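Local atomic coordinates of dicer Related Helicase (Caenorhabditis elegans, PDB entry 6M6Q), a protein that belongs to the RIG-I-like receptor helicases and probably couples RNA binding to ATP hydrolysis, its all-helical N-terminal domain being the part described here. Residues 50-55 with 69-74; 152-157 with 162-167; 85-90 with 98-103. All coordinates share one frame; numbering follows the deposited sequence.

Contact 1 (50-55 with 69-74)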
loop_
_atom_site.group_PDB
_atom_site.type_symbol
_atom_site.label_atom_id
_atom_site.label_comp_id
_atom_site.label_asym_id
_atom_site.label_seq_id
_atom_site.Cartn_x
_atom_site.Cartn_y
_atom_site.Cartn_z
ATOM N N GLY B 50 1.291 21.980 -18.181
ATOM C CA GLY B 50 0.844 22.879 -17.093
ATOM C C GLY B 50 1.663 22.694 -15.824
ATOM O O GLY B 50 2.898 22.650 -15.922
ATOM N N TYR B 51 0.995 22.585 -14.674
ATOM C CA TYR B 51 1.623 22.592 -13.324
ATOM C C TYR B 51 2.428 21.292 -13.118
ATOM O O TYR B 51 3.304 21.270 -12.236
ATOM C CB TYR B 51 0.583 22.747 -12.204
ATOM C CG TYR B 51 -0.168 24.062 -12.142
ATOM C CD1 TYR B 51 0.256 25.185 -12.844
ATOM C CD2 TYR B 51 -1.309 24.187 -11.355
ATOM C CE1 TYR B 51 -0.444 26.382 -12.782
ATOM C CE2 TYR B 51 -2.023 25.373 -11.293
ATOM C CZ TYR B 51 -1.592 26.473 -12.010
ATOM O OH TYR B 51 -2.298 27.635 -11.955
ATOM N N PHE B 52 2.149 20.241 -13.901
ATOM C CA PHE B 52 2.845 18.935 -13.796
ATOM C C PHE B 52 4.364 19.176 -13.896
ATOM O O PHE B 52 5.147 18.453 -13.239
ATOM C CB PHE B 52 2.355 17.952 -14.877
ATOM C CG PHE B 52 1.019 17.285 -14.621
ATOM C CD1 PHE B 52 0.913 16.183 -13.780
ATOM C CD2 PHE B 52 -0.124 17.715 -15.277
ATOM C CE1 PHE B 52 -0.315 15.570 -13.572
ATOM C CE2 PHE B 52 -1.346 17.095 -15.068
ATOM C CZ PHE B 52 -1.440 16.034 -14.211
ATOM N N LYS B 53 4.774 20.178 -14.680
ATOM C CA LYS B 53 6.204 20.424 -15.018
ATOM C C LYS B 53 6.986 20.805 -13.750
ATOM O O LYS B 53 8.193 20.518 -13.708
ATOM C CB LYS B 53 6.343 21.501 -16.092
ATOM C CG LYS B 53 7.565 21.344 -16.981
ATOM C CD LYS B 53 7.848 22.545 -17.845
ATOM C CE LYS B 53 8.993 22.309 -18.806
ATOM N NZ LYS B 53 10.252 21.998 -18.088
ATOM N N LEU B 54 6.318 21.399 -12.750
ATOM C CA LEU B 54 6.948 21.834 -11.469
ATOM C C LEU B 54 7.474 20.614 -10.686
ATOM O O LEU B 54 8.108 20.840 -9.638
ATOM C CB LEU B 54 5.928 22.603 -10.616
ATOM C CG LEU B 54 5.417 23.921 -11.190
ATOM C CD1 LEU B 54 4.045 24.270 -10.606
ATOM C CD2 LEU B 54 6.410 25.047 -10.936
ATOM N N PHE B 55 7.196 19.381 -11.140
ATOM C CA PHE B 55 7.531 18.126 -10.407
ATOM C C PHE B 55 8.594 17.321 -11.174
ATOM O O PHE B 55 8.922 16.195 -10.740
ATOM C CB PHE B 55 6.261 17.304 -10.157
ATOM C CG PHE B 55 5.201 18.017 -9.353
ATOM C CD1 PHE B 55 4.228 18.779 -9.979
ATOM C CD2 PHE B 55 5.177 17.930 -7.972
ATOM C CE1 PHE B 55 3.270 19.453 -9.240
ATOM C CE2 PHE B 55 4.214 18.599 -7.235
ATOM C CZ PHE B 55 3.267 19.365 -7.872
ATOM N N ARG B 69 1.507 13.166 -20.117
ATOM C CA ARG B 69 0.837 12.835 -21.402
ATOM C C ARG B 69 -0.125 11.681 -21.171
ATOM O O ARG B 69 -1.336 11.894 -21.317
ATOM C CB ARG B 69 1.858 12.472 -22.475
ATOM C CG ARG B 69 2.804 13.605 -22.831
ATOM C CD ARG B 69 2.082 14.930 -22.859
ATOM N NE ARG B 69 2.956 15.976 -23.335
ATOM C CZ ARG B 69 2.551 17.131 -23.837
ATOM N NH1 ARG B 69 1.262 17.407 -23.943
ATOM N NH2 ARG B 69 3.446 18.011 -24.236
ATOM N N MET B 70 0.385 10.533 -20.743
ATOM C CA MET B 70 -0.436 9.314 -20.540
ATOM C C MET B 70 -1.745 9.662 -19.810
ATOM O O MET B 70 -2.727 8.985 -20.052
ATOM C CB MET B 70 0.331 8.264 -19.750
ATOM C CG MET B 70 1.365 7.539 -20.592
ATOM S SD MET B 70 0.612 6.421 -21.812
ATOM C CE MET B 70 1.926 5.212 -21.991
ATOM N N ILE B 71 -1.757 10.739 -19.019
ATOM C CA ILE B 71 -2.922 11.177 -18.200
ATOM C C ILE B 71 -3.857 12.063 -19.050
ATOM O O ILE B 71 -5.089 11.859 -18.959
ATOM C CB ILE B 71 -2.444 11.883 -16.910
ATOM C CG1 ILE B 71 -1.738 10.910 -15.953
ATOM C CG2 ILE B 71 -3.597 12.616 -16.220
ATOM C CD1 ILE B 71 -0.970 11.600 -14.842
ATOM N N ILE B 72 -3.313 13.011 -19.826
ATOM C CA ILE B 72 -4.101 14.108 -20.486
ATOM C C ILE B 72 -4.323 13.808 -21.979
ATOM O O ILE B 72 -5.290 14.360 -22.537
ATOM C CB ILE B 72 -3.434 15.480 -20.288
ATOM C CG1 ILE B 72 -2.004 15.513 -20.833
ATOM C CG2 ILE B 72 -3.499 15.885 -18.829
ATOM C CD1 ILE B 72 -1.364 16.885 -20.788
ATOM N N ASP B 73 -3.449 13.006 -22.605
ATOM C CA ASP B 73 -3.571 12.553 -24.027
ATOM C C ASP B 73 -5.012 12.111 -24.304
ATOM O O ASP B 73 -5.568 11.332 -23.506
ATOM C CB ASP B 73 -2.608 11.402 -24.358
ATOM C CG ASP B 73 -1.221 11.842 -24.828
ATOM O OD1 ASP B 73 -0.945 13.081 -24.823
ATOM O OD2 ASP B 73 -0.420 10.949 -25.185
ATOM N N GLU B 74 -5.592 12.628 -25.380
ATOM C CA GLU B 74 -6.918 12.237 -25.914
ATOM C C GLU B 74 -6.845 10.774 -26.358
ATOM O O GLU B 74 -5.835 10.327 -26.890
ATOM C CB GLU B 74 -7.269 13.182 -27.074
ATOM C CG GLU B 74 -8.726 13.613 -27.125
ATOM C CD GLU B 74 -9.134 14.626 -26.080
ATOM O OE1 GLU B 74 -8.361 15.581 -25.849
ATOM O OE2 GLU B 74 -10.245 14.481 -25.525
#

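Contact 2 (152-157 with 162-167)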
loop_
_atom_site.group_PDB
_atom_site.type_symbol
_atom_site.label_atom_id
_atom_site.label_comp_id
_atom_site.label_asym_id
_atom_site.label_seq_id
_atom_site.Cartn_x
_atom_site.Cartn_y
_atom_site.Cartn_z
ATOM N N SER B 152 -6.968 22.503 4.479
ATOM C CA SER B 152 -5.980 21.390 4.483
ATOM C C SER B 152 -5.019 21.530 5.676
ATOM O O SER B 152 -4.341 20.523 6.015
ATOM C CB SER B 152 -5.233 21.319 3.163
ATOM O OG SER B 152 -4.164 22.252 3.119
ATOM N N HIS B 153 -4.997 22.714 6.310
ATOM C CA HIS B 153 -4.082 23.082 7.425
ATOM C C HIS B 153 -4.864 23.365 8.732
ATOM O O HIS B 153 -4.212 23.740 9.724
ATOM C CB HIS B 153 -3.258 24.302 7.017
ATOM C CG HIS B 153 -2.135 24.002 6.091
ATOM N ND1 HIS B 153 -1.012 23.323 6.497
ATOM C CD2 HIS B 153 -1.919 24.359 4.805
ATOM C CE1 HIS B 153 -0.167 23.242 5.485
ATOM N NE2 HIS B 153 -0.693 23.879 4.446
ATOM N N TRP B 154 -6.198 23.213 8.734
ATOM C CA TRP B 154 -7.084 23.486 9.911
ATOM C C TRP B 154 -6.994 24.981 10.323
ATOM O O TRP B 154 -6.814 25.265 11.545
ATOM C CB TRP B 154 -6.729 22.581 11.112
ATOM C CG TRP B 154 -6.777 21.100 10.884
ATOM C CD1 TRP B 154 -7.276 20.431 9.799
ATOM C CD2 TRP B 154 -6.372 20.084 11.827
ATOM N NE1 TRP B 154 -7.177 19.076 9.993
ATOM C CE2 TRP B 154 -6.631 18.835 11.231
ATOM C CE3 TRP B 154 -5.794 20.111 13.100
ATOM C CZ2 TRP B 154 -6.334 17.631 11.867
ATOM C CZ3 TRP B 154 -5.503 18.921 13.728
ATOM C CH2 TRP B 154 -5.782 17.699 13.124
ATOM N N GLU B 155 -7.147 25.897 9.372
ATOM C CA GLU B 155 -7.169 27.362 9.614
ATOM C C GLU B 155 -8.389 27.729 10.474
ATOM O O GLU B 155 -9.498 27.240 10.174
ATOM C CB GLU B 155 -7.199 28.100 8.277
ATOM C CG GLU B 155 -6.909 29.571 8.374
ATOM C CD GLU B 155 -6.853 30.254 7.026
ATOM O OE1 GLU B 155 -7.824 30.105 6.258
ATOM O OE2 GLU B 155 -5.835 30.907 6.735
ATOM N N ASP B 156 -8.169 28.581 11.485
ATOM C CA ASP B 156 -9.195 29.188 12.386
ATOM C C ASP B 156 -9.895 28.083 13.196
ATOM O O ASP B 156 -11.009 28.337 13.684
ATOM C CB ASP B 156 -10.213 30.051 11.617
ATOM C CG ASP B 156 -9.609 31.190 10.804
ATOM O OD1 ASP B 156 -8.502 31.666 11.175
ATOM O OD2 ASP B 156 -10.247 31.587 9.801
ATOM N N LEU B 157 -9.241 26.943 13.408
ATOM C CA LEU B 157 -9.786 25.831 14.233
ATOM C C LEU B 157 -9.532 26.157 15.705
ATOM O O LEU B 157 -8.450 26.629 16.062
ATOM C CB LEU B 157 -9.125 24.507 13.810
ATOM C CG LEU B 157 -9.647 23.243 14.507
ATOM C CD1 LEU B 157 -10.864 22.666 13.788
ATOM C CD2 LEU B 157 -8.556 22.189 14.614
ATOM N N LEU B 162 -11.680 18.661 20.474
ATOM C CA LEU B 162 -11.561 17.269 20.977
ATOM C C LEU B 162 -11.671 16.287 19.801
ATOM O O LEU B 162 -11.182 15.148 19.922
ATOM C CB LEU B 162 -12.663 17.050 22.016
ATOM C CG LEU B 162 -12.879 15.617 22.490
ATOM C CD1 LEU B 162 -11.680 15.107 23.275
ATOM C CD2 LEU B 162 -14.127 15.536 23.330
ATOM N N THR B 163 -12.333 16.699 18.725
ATOM C CA THR B 163 -12.506 15.896 17.496
ATOM C C THR B 163 -11.141 15.694 16.849
ATOM O O THR B 163 -10.914 14.628 16.287
ATOM C CB THR B 163 -13.475 16.578 16.537
ATOM O OG1 THR B 163 -14.794 16.233 16.947
ATOM C CG2 THR B 163 -13.246 16.180 15.099
ATOM N N ALA B 164 -10.283 16.712 16.907
ATOM C CA ALA B 164 -8.926 16.701 16.318
ATOM C C ALA B 164 -8.060 15.666 17.041
ATOM O O ALA B 164 -7.301 14.981 16.360
ATOM C CB ALA B 164 -8.307 18.076 16.371
ATOM N N GLU B 165 -8.200 15.555 18.365
ATOM C CA GLU B 165 -7.441 14.613 19.226
ATOM C C GLU B 165 -7.853 13.180 18.896
ATOM O O GLU B 165 -6.952 12.360 18.672
ATOM C CB GLU B 165 -7.664 14.920 20.708
ATOM C CG GLU B 165 -6.926 13.958 21.639
ATOM C CD GLU B 165 -7.428 13.901 23.085
ATOM O OE1 GLU B 165 -7.213 12.850 23.752
ATOM O OE2 GLU B 165 -8.028 14.899 23.548
ATOM N N THR B 166 -9.154 12.905 18.789
ATOM C CA THR B 166 -9.678 11.549 18.441
ATOM C C THR B 166 -9.124 11.120 17.066
ATOM O O THR B 166 -8.600 10.022 16.963
ATOM C CB THR B 166 -11.212 11.509 18.464
ATOM O OG1 THR B 166 -11.685 12.216 19.609
ATOM C CG2 THR B 166 -11.757 10.099 18.459
ATOM N N PHE B 167 -9.199 12.012 16.077
ATOM C CA PHE B 167 -8.711 11.827 14.686
ATOM C C PHE B 167 -7.234 11.420 14.700
ATOM O O PHE B 167 -6.894 10.388 14.097
ATOM C CB PHE B 167 -8.916 13.118 13.901
ATOM C CG PHE B 167 -8.664 13.030 12.426
ATOM C CD1 PHE B 167 -7.407 13.289 11.905
ATOM C CD2 PHE B 167 -9.715 12.820 11.544
ATOM C CE1 PHE B 167 -7.201 13.299 10.535
ATOM C CE2 PHE B 167 -9.507 12.833 10.175
ATOM C CZ PHE B 167 -8.249 13.063 9.674
#

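Contact 3 (85-90 with 98-103)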
loop_
_atom_site.group_PDB
_atom_site.type_symbol
_atom_site.label_atom_id
_atom_site.label_comp_id
_atom_site.label_asym_id
_atom_site.label_seq_id
_atom_site.Cartn_x
_atom_site.Cartn_y
_atom_site.Cartn_z
ATOM N N ILE B 85 -13.540 -2.674 -36.373
ATOM C CA ILE B 85 -13.485 -2.683 -37.861
ATOM C C ILE B 85 -13.937 -4.058 -38.343
ATOM O O ILE B 85 -14.709 -4.103 -39.334
ATOM C CB ILE B 85 -12.080 -2.310 -38.386
ATOM C CG1 ILE B 85 -11.749 -0.842 -38.089
ATOM C CG2 ILE B 85 -11.928 -2.636 -39.878
ATOM C CD1 ILE B 85 -10.270 -0.560 -38.005
ATOM N N LYS B 86 -13.572 -5.125 -37.616
ATOM C CA LYS B 86 -13.906 -6.527 -38.009
ATOM C C LYS B 86 -15.420 -6.755 -37.861
ATOM O O LYS B 86 -16.010 -7.349 -38.770
ATOM C CB LYS B 86 -13.109 -7.539 -37.185
ATOM C CG LYS B 86 -11.683 -7.768 -37.649
ATOM C CD LYS B 86 -10.951 -8.709 -36.751
ATOM C CE LYS B 86 -9.451 -8.629 -36.889
ATOM N NZ LYS B 86 -8.788 -9.398 -35.812
ATOM N N ILE B 87 -16.019 -6.257 -36.774
ATOM C CA ILE B 87 -17.478 -6.372 -36.493
ATOM C C ILE B 87 -18.238 -5.721 -37.662
ATOM O O ILE B 87 -19.146 -6.367 -38.198
ATOM C CB ILE B 87 -17.837 -5.738 -35.120
ATOM C CG1 ILE B 87 -17.141 -6.442 -33.934
ATOM C CG2 ILE B 87 -19.347 -5.659 -34.923
ATOM C CD1 ILE B 87 -17.753 -7.766 -33.498
ATOM N N ARG B 88 -17.846 -4.509 -38.067
ATOM C CA ARG B 88 -18.594 -3.672 -39.054
ATOM C C ARG B 88 -18.420 -4.253 -40.466
ATOM O O ARG B 88 -19.115 -3.781 -41.386
ATOM C CB ARG B 88 -18.140 -2.206 -39.006
ATOM C CG ARG B 88 -18.391 -1.521 -37.670
ATOM C CD ARG B 88 -19.095 -0.189 -37.791
ATOM N NE ARG B 88 -18.152 0.917 -37.717
ATOM C CZ ARG B 88 -17.984 1.721 -36.663
ATOM N NH1 ARG B 88 -18.716 1.572 -35.571
ATOM N NH2 ARG B 88 -17.090 2.691 -36.718
ATOM N N ASN B 89 -17.528 -5.232 -40.633
ATOM C CA ASN B 89 -17.237 -5.882 -41.939
ATOM C C ASN B 89 -17.767 -7.331 -41.951
ATOM O O ASN B 89 -17.684 -7.949 -42.998
ATOM C CB ASN B 89 -15.730 -5.834 -42.265
ATOM C CG ASN B 89 -15.296 -4.526 -42.909
ATOM O OD1 ASN B 89 -15.706 -4.215 -44.027
ATOM N ND2 ASN B 89 -14.446 -3.762 -42.228
ATOM N N ALA B 90 -18.249 -7.860 -40.820
ATOM C CA ALA B 90 -18.575 -9.303 -40.639
ATOM C C ALA B 90 -19.968 -9.635 -41.214
ATOM O O ALA B 90 -20.251 -10.838 -41.377
ATOM C CB ALA B 90 -18.487 -9.675 -39.182
ATOM N N LYS B 98 -24.925 -4.279 -33.253
ATOM C CA LYS B 98 -25.027 -3.112 -32.345
ATOM C C LYS B 98 -24.643 -3.541 -30.919
ATOM O O LYS B 98 -23.984 -2.737 -30.240
ATOM C CB LYS B 98 -26.425 -2.492 -32.399
ATOM C CG LYS B 98 -26.746 -1.722 -33.673
ATOM C CD LYS B 98 -28.184 -1.219 -33.730
ATOM C CE LYS B 98 -28.514 -0.441 -34.990
ATOM N NZ LYS B 98 -28.143 0.990 -34.875
ATOM N N GLN B 99 -25.022 -4.754 -30.477
ATOM C CA GLN B 99 -24.641 -5.280 -29.128
ATOM C C GLN B 99 -23.104 -5.415 -29.085
ATOM O O GLN B 99 -22.480 -4.913 -28.131
ATOM C CB GLN B 99 -25.330 -6.625 -28.785
ATOM C CG GLN B 99 -26.849 -6.536 -28.511
ATOM C CD GLN B 99 -27.505 -7.851 -28.089
ATOM O OE1 GLN B 99 -27.692 -8.124 -26.904
ATOM N NE2 GLN B 99 -27.886 -8.675 -29.057
ATOM N N ALA B 100 -22.522 -6.041 -30.100
ATOM C CA ALA B 100 -21.070 -6.273 -30.211
ATOM C C ALA B 100 -20.344 -4.924 -30.161
ATOM O O ALA B 100 -19.366 -4.815 -29.450
ATOM C CB ALA B 100 -20.777 -7.024 -31.486
ATOM N N GLU B 101 -20.833 -3.948 -30.918
ATOM C CA GLU B 101 -20.212 -2.616 -31.063
ATOM C C GLU B 101 -20.168 -1.945 -29.687
ATOM O O GLU B 101 -19.159 -1.289 -29.388
ATOM C CB GLU B 101 -20.975 -1.759 -32.081
ATOM C CG GLU B 101 -20.682 -2.108 -33.544
ATOM C CD GLU B 101 -21.243 -1.115 -34.565
ATOM O OE1 GLU B 101 -21.834 -1.565 -35.566
ATOM O OE2 GLU B 101 -21.110 0.110 -34.342
ATOM N N THR B 102 -21.217 -2.090 -28.875
ATOM C CA THR B 102 -21.308 -1.408 -27.552
ATOM C C THR B 102 -20.296 -2.057 -26.607
ATOM O O THR B 102 -19.639 -1.321 -25.871
ATOM C CB THR B 102 -22.733 -1.403 -26.974
ATOM O OG1 THR B 102 -23.199 -2.745 -26.964
ATOM C CG2 THR B 102 -23.695 -0.536 -27.755
ATOM N N TYR B 103 -20.095 -3.366 -26.726
ATOM C CA TYR B 103 -19.144 -4.127 -25.888
ATOM C C TYR B 103 -17.714 -3.699 -26.237
ATOM O O TYR B 103 -16.901 -3.528 -25.323
ATOM C CB TYR B 103 -19.336 -5.633 -26.035
ATOM C CG TYR B 103 -18.627 -6.405 -24.954
ATOM C CD1 TYR B 103 -19.159 -6.487 -23.671
ATOM C CD2 TYR B 103 -17.359 -6.933 -25.164
ATOM C CE1 TYR B 103 -18.495 -7.166 -22.655
ATOM C CE2 TYR B 103 -16.680 -7.605 -24.155
ATOM C CZ TYR B 103 -17.256 -7.733 -22.903
ATOM O OH TYR B 103 -16.597 -8.401 -21.915
#

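Contact 1 (50-55 with 69-74)
Arg69 O closes the last turn of helix 63-72, taking Asp73 N at 2.7 Å and, weakly, Ile72 N, and this turn presents Ile71 and Ile72 to the ring of Phe52. The motif is a helix end packed against a 3-10 turn, 51-55, within an all-helical domain consistent with a CARD-like fold. Contact is wholly apolar and rests on three side chains. Phe52 holds CG anti to its carbonyl carbon (chi1 -78°), which sends the far half of the ring toward the helix, and its two CE atoms each find an isoleucine. Ile71 reaches forward with the end of its longer branch, CD1 lying 4.2 Å from Phe52 CE1. Ile72 uses its short branch instead, CG2 standing 4.5 Å from Phe52 CE2. Both methyls approach the ring obliquely. Beyond the two segments, Phe123 of helix 94-127 meets the rings of Phe52 and Phe55, Leu37, Cys40 and Val41 of helix 33-42 also touch Phe52, and Phe119 touches Ile71, so the turn, the helix end and the long helix share one buried apolar cluster. Within the 3-10 turn Phe55 N donates to Phe52 O at 3.1 Å, as Leu54 N does to Tyr51 O.

Contact 2 (152-157 with 162-167)
Trp154 and Leu157 face Ala164 and Phe167 across the connection between helix 146-152 and helix 162-171. Trp154 follows the first helix in a Schellman motif, with positive phi (62°), and also opens a type II beta turn that runs to Leu157; the chain then comes round so that both side chains reach the next helix.

The apolar packing centres on the methyl of Ala164. The six-membered part of the indole meets it obliquely, Trp154 CZ3 lying 3.9 Å and Trp154 CH2 4.1 Å from Ala164 CB. Leu157 adds a looser touch to the same methyl, its CD2 standing 4.5 Å from Ala164 CB. With CG of Trp154 anti to the carbonyl carbon (chi1 -57°), the indole extends from the turn toward the helix.

The ring-to-ring touch is as loose as that of Leu157. Phe167, one helical turn beyond Ala164, brings its CD1 to the edge of the indole, near the indole plane, 4.5 Å from Trp154 CZ2. Outside the segments, Tyr28 meets the Trp154 ring edge-to-face, as Phe171 does that of Phe167.

Polar groups bond within their own segment or to other parts of the chain, as Leu162 N does to Asn278 OD1 and Thr163 OG1 to Phe275 O. Leu157 N gives only a weak bond to Trp154 O across the beta turn. On the helix side Leu162 O has two donors from one residue: Thr166 N at 3.2 Å and, from the other face of the carbonyl plane, Thr166 OG1, tilted 26° from it and 3.0 Å from Leu162 O.

Contact 3 (85-90 with 98-103)
Ile87 packs on Ala100 and Glu101 at the tight side of this contact, while Arg88 and Glu101 bridge its outer, solvent side. Ile87 CD1 rests 3.7 Å from Ala100 CB. The isoleucine's other branch, CG2, anti to the backbone N, sets its methyl beside the glutamate stem, 4.0 Å from Glu101 CG, and the two side chains point opposite ways as they pass. These residues join the end of helix 82-87 to helix 94-127, which comes back beside it as a helical hairpin. A type I beta turn from Ile87 to Ala90 begins the connection, and Asn89 ND2 binds back to Ile85 O at 2.9 Å.

On the looser side Arg88, folded at its second and third torsions, lies roughly perpendicular to Glu101. Its NH1 donates to Glu101 OE2 at 3.1 Å, a hydrogen bond of 143° at the hydrogen and part of a salt bridge. Glu101 OE1 forms a second salt bridge, with Arg97 NE. A leucine in place of Glu101 would probably leave the guanidinium of Arg88 without this mate and freer to turn, and Arg97 without its carboxylate partner. Glu101 OE2 lies in the guanidinium plane, yet Arg88 NH1 sits above the carboxylate, the two planes being 65° apart.

Contacts 1 and 2 are buried and purely apolar across their segments, whereas contact 3 lies at the surface and adds a salt bridge to its packing. In contact 1 a phenylalanine meets two branched aliphatic chains; in contact 2 an indole is set chiefly against one small methyl. Contacts 1 and 3 follow each other in the chain and are tied by helix 94-127, which forms one side of contact 3 near its start and backs contact 1 through Phe119 and Phe123 farther along. Their centres are 33 Å apart. Contact 2 sets the loop after helix 146-152 against helix 162-171 and lies across the chain's centre from contact 3, about 55 Å from it between centres.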